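PDB 2VEC: pirin-like protein YHAK from Escherichia coli, which is a monomeric, cytoplasmic bicupin of the pirin family that lacks quercetin 2,3-dioxygenase activity and probably responds to the redox state of the cell. Local coordinates for residues Val182-Val188 against Leu247-Asp253. Numbering follows the deposited sequence.
Sequences VWLHHIV and LRALLID
Asp253 OD2 is gripped by two hydrogen-bond donors, a water 2.6 Å away and the backbone N of His200, while OD1 accepts a hydrogen bond from Gly201 N. The same water lies 2.8 Å from His185 NE2, in the plane of that ring, and so links the two strands through their side chains. A chi1 of 170° turns CG of Asp253 away from the backbone N and lays the carboxylate alongside the indole of Trp183, the two planes 33° apart; OD2 comes within 3.9 Å of Trp183 CE3.

The strands themselves pair antiparallel through six backbone hydrogen bonds, two each in the pairs Trp183-Asp253, His185-Leu251 and Ile187-Ala249. Ile187 CD1 packs 3.9 Å from Leu251 CB on the face that carries Trp183 and His185. On the other face Leu184 CD1 lies 3.6 Å from Ile252 CG1. Farther along it, Arg248, bent at chi3, brings NE to His186 NE2 at 3.1 Å; the donor lies in the imidazole plane, but the guanidinium stands 78° to the ring, and the bond is bent.

The pair forms the middle of a sheet in the C-terminal cupin domain, flanked by strands 163-168 and 203-208. Phe197 of strand 194-198 covers His185, Ile187 and Leu251, whereas Leu184, Leu250 and Ile252 pack against Leu140 of strand 135-143, joining the two halves of the bicupin.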
loop_
_atom_site.group_PDB
_atom_site.type_symbol
_atom_site.label_atom_id
_atom_site.label_comp_id
_atom_site.label_asym_id
_atom_site.label_seq_id
_atom_site.Cartn_x
_atom_site.Cartn_y
_atom_site.Cartn_z
ATOM N N VAL A 182 7.057 8.101 6.493
ATOM C CA VAL A 182 5.725 7.616 6.197
ATOM C C VAL A 182 5.447 6.422 7.125
ATOM O O VAL A 182 6.373 5.653 7.433
ATOM C CB VAL A 182 5.631 7.145 4.687
ATOM C CG1 VAL A 182 4.400 6.275 4.407
ATOM C CG2 VAL A 182 5.656 8.366 3.795
ATOM N N TRP A 183 4.221 6.322 7.640
ATOM C CA TRP A 183 3.864 5.134 8.453
ATOM C C TRP A 183 2.703 4.485 7.745
ATOM O O TRP A 183 1.714 5.154 7.437
ATOM C CB TRP A 183 3.467 5.483 9.898
ATOM C CG TRP A 183 4.634 5.860 10.807
ATOM C CD1 TRP A 183 5.190 5.085 11.795
ATOM C CD2 TRP A 183 5.329 7.107 10.845
ATOM N NE1 TRP A 183 6.195 5.770 12.436
ATOM C CE2 TRP A 183 6.288 7.026 11.884
ATOM C CE3 TRP A 183 5.211 8.304 10.136
ATOM C CZ2 TRP A 183 7.161 8.069 12.190
ATOM C CZ3 TRP A 183 6.091 9.364 10.448
ATOM C CH2 TRP A 183 7.051 9.237 11.471
ATOM N N LEU A 184 2.816 3.187 7.496
ATOM C CA LEU A 184 1.788 2.487 6.694
ATOM C C LEU A 184 1.199 1.396 7.545
ATOM O O LEU A 184 1.951 0.599 8.132
ATOM C CB LEU A 184 2.433 1.827 5.475
ATOM C CG LEU A 184 1.534 1.007 4.538
ATOM C CD1 LEU A 184 0.356 1.888 3.975
ATOM C CD2 LEU A 184 2.318 0.376 3.337
ATOM N N HIS A 185 -0.126 1.368 7.595
ATOM C CA HIS A 185 -0.849 0.422 8.434
ATOM C C HIS A 185 -1.757 -0.408 7.543
ATOM O O HIS A 185 -2.402 0.135 6.620
ATOM C CB HIS A 185 -1.723 1.154 9.463
ATOM C CG HIS A 185 -0.967 2.136 10.317
ATOM N ND1 HIS A 185 -0.462 1.804 11.556
ATOM C CD2 HIS A 185 -0.666 3.439 10.126
ATOM C CE1 HIS A 185 0.130 2.856 12.091
ATOM N NE2 HIS A 185 0.021 3.865 11.243
ATOM N N HIS A 186 -1.821 -1.695 7.861
ATOM C CA HIS A 186 -2.715 -2.668 7.203
ATOM C C HIS A 186 -3.788 -3.030 8.204
ATOM O O HIS A 186 -3.473 -3.377 9.340
ATOM C CB HIS A 186 -1.927 -3.905 6.780
ATOM C CG HIS A 186 -2.768 -4.946 6.062
ATOM N ND1 HIS A 186 -2.825 -6.259 6.468
ATOM C CD2 HIS A 186 -3.552 -4.864 4.954
ATOM C CE1 HIS A 186 -3.645 -6.940 5.680
ATOM N NE2 HIS A 186 -4.081 -6.126 4.729
ATOM N N ILE A 187 -5.052 -2.934 7.781
ATOM C CA ILE A 187 -6.223 -3.078 8.660
ATOM C C ILE A 187 -7.101 -4.238 8.225
ATOM O O ILE A 187 -7.423 -4.348 7.065
ATOM C CB ILE A 187 -7.084 -1.749 8.619
ATOM C CG1 ILE A 187 -6.308 -0.620 9.273
ATOM C CG2 ILE A 187 -8.454 -1.895 9.370
ATOM C CD1 ILE A 187 -5.724 0.394 8.284
ATOM N N VAL A 188 -7.474 -5.116 9.149
ATOM C CA VAL A 188 -8.365 -6.236 8.817
ATOM C C VAL A 188 -9.405 -6.257 9.913
ATOM O O VAL A 188 -9.071 -6.552 11.070
ATOM C CB VAL A 188 -7.595 -7.625 8.743
ATOM C CG1 VAL A 188 -8.551 -8.759 8.294
ATOM C CG2 VAL A 188 -6.380 -7.512 7.757
ATOM N N LEU A 247 -13.555 -6.145 6.108
ATOM C CA LEU A 247 -12.741 -5.084 5.534
ATOM C C LEU A 247 -11.256 -5.459 5.488
ATOM O O LEU A 247 -10.744 -6.062 6.428
ATOM C CB LEU A 247 -12.897 -3.841 6.409
ATOM C CG LEU A 247 -12.039 -2.625 6.082
ATOM C CD1 LEU A 247 -12.577 -1.963 4.819
ATOM C CD2 LEU A 247 -11.995 -1.671 7.278
ATOM N N ARG A 248 -10.575 -5.109 4.393
ATOM C CA ARG A 248 -9.124 -4.986 4.425
ATOM C C ARG A 248 -8.858 -3.592 3.884
ATOM O O ARG A 248 -9.455 -3.199 2.856
ATOM C CB ARG A 248 -8.429 -6.026 3.576
ATOM C CG ARG A 248 -8.346 -7.403 4.245
ATOM C CD ARG A 248 -7.505 -8.331 3.392
ATOM N NE ARG A 248 -6.111 -7.909 3.235
ATOM C CZ ARG A 248 -5.222 -8.655 2.584
ATOM N NH1 ARG A 248 -5.628 -9.837 2.076
ATOM N NH2 ARG A 248 -3.971 -8.240 2.451
ATOM N N ALA A 249 -7.991 -2.842 4.565
ATOM C CA ALA A 249 -7.720 -1.479 4.166
ATOM C C ALA A 249 -6.282 -1.090 4.481
ATOM O O ALA A 249 -5.589 -1.784 5.251
ATOM C CB ALA A 249 -8.685 -0.523 4.913
ATOM N N LEU A 250 -5.877 0.061 3.972
ATOM C CA LEU A 250 -4.595 0.641 4.348
ATOM C C LEU A 250 -4.867 2.028 4.892
ATOM O O LEU A 250 -5.809 2.708 4.434
ATOM C CB LEU A 250 -3.717 0.839 3.102
ATOM C CG LEU A 250 -3.262 -0.409 2.344
ATOM C CD1 LEU A 250 -2.415 -0.027 1.107
ATOM C CD2 LEU A 250 -2.499 -1.408 3.236
ATOM N N LEU A 251 -4.049 2.453 5.855
ATOM C CA LEU A 251 -4.041 3.850 6.245
ATOM C C LEU A 251 -2.587 4.255 6.119
ATOM O O LEU A 251 -1.683 3.599 6.704
ATOM C CB LEU A 251 -4.517 4.074 7.684
ATOM C CG LEU A 251 -4.620 5.571 8.102
ATOM C CD1 LEU A 251 -5.703 5.788 9.164
ATOM C CD2 LEU A 251 -3.253 6.034 8.673
ATOM N N ILE A 252 -2.361 5.302 5.326
ATOM C CA ILE A 252 -0.989 5.795 5.108
ATOM C C ILE A 252 -0.844 7.147 5.759
ATOM O O ILE A 252 -1.621 8.060 5.470
ATOM C CB ILE A 252 -0.648 5.935 3.616
ATOM C CG1 ILE A 252 -1.322 4.816 2.807
ATOM C CG2 ILE A 252 0.895 6.033 3.449
ATOM C CD1 ILE A 252 -0.998 4.778 1.245
ATOM N N ASP A 253 0.155 7.285 6.633
ATOM C CA ASP A 253 0.372 8.511 7.394
ATOM C C ASP A 253 1.512 9.224 6.667
ATOM O O ASP A 253 2.632 8.696 6.577
ATOM C CB ASP A 253 0.762 8.031 8.815
ATOM C CG ASP A 253 1.277 9.108 9.728
ATOM O OD1 ASP A 253 1.631 10.237 9.304
ATOM O OD2 ASP A 253 1.385 8.786 10.962
HETATM O O HOH W 1 0.463 6.541 11.956
#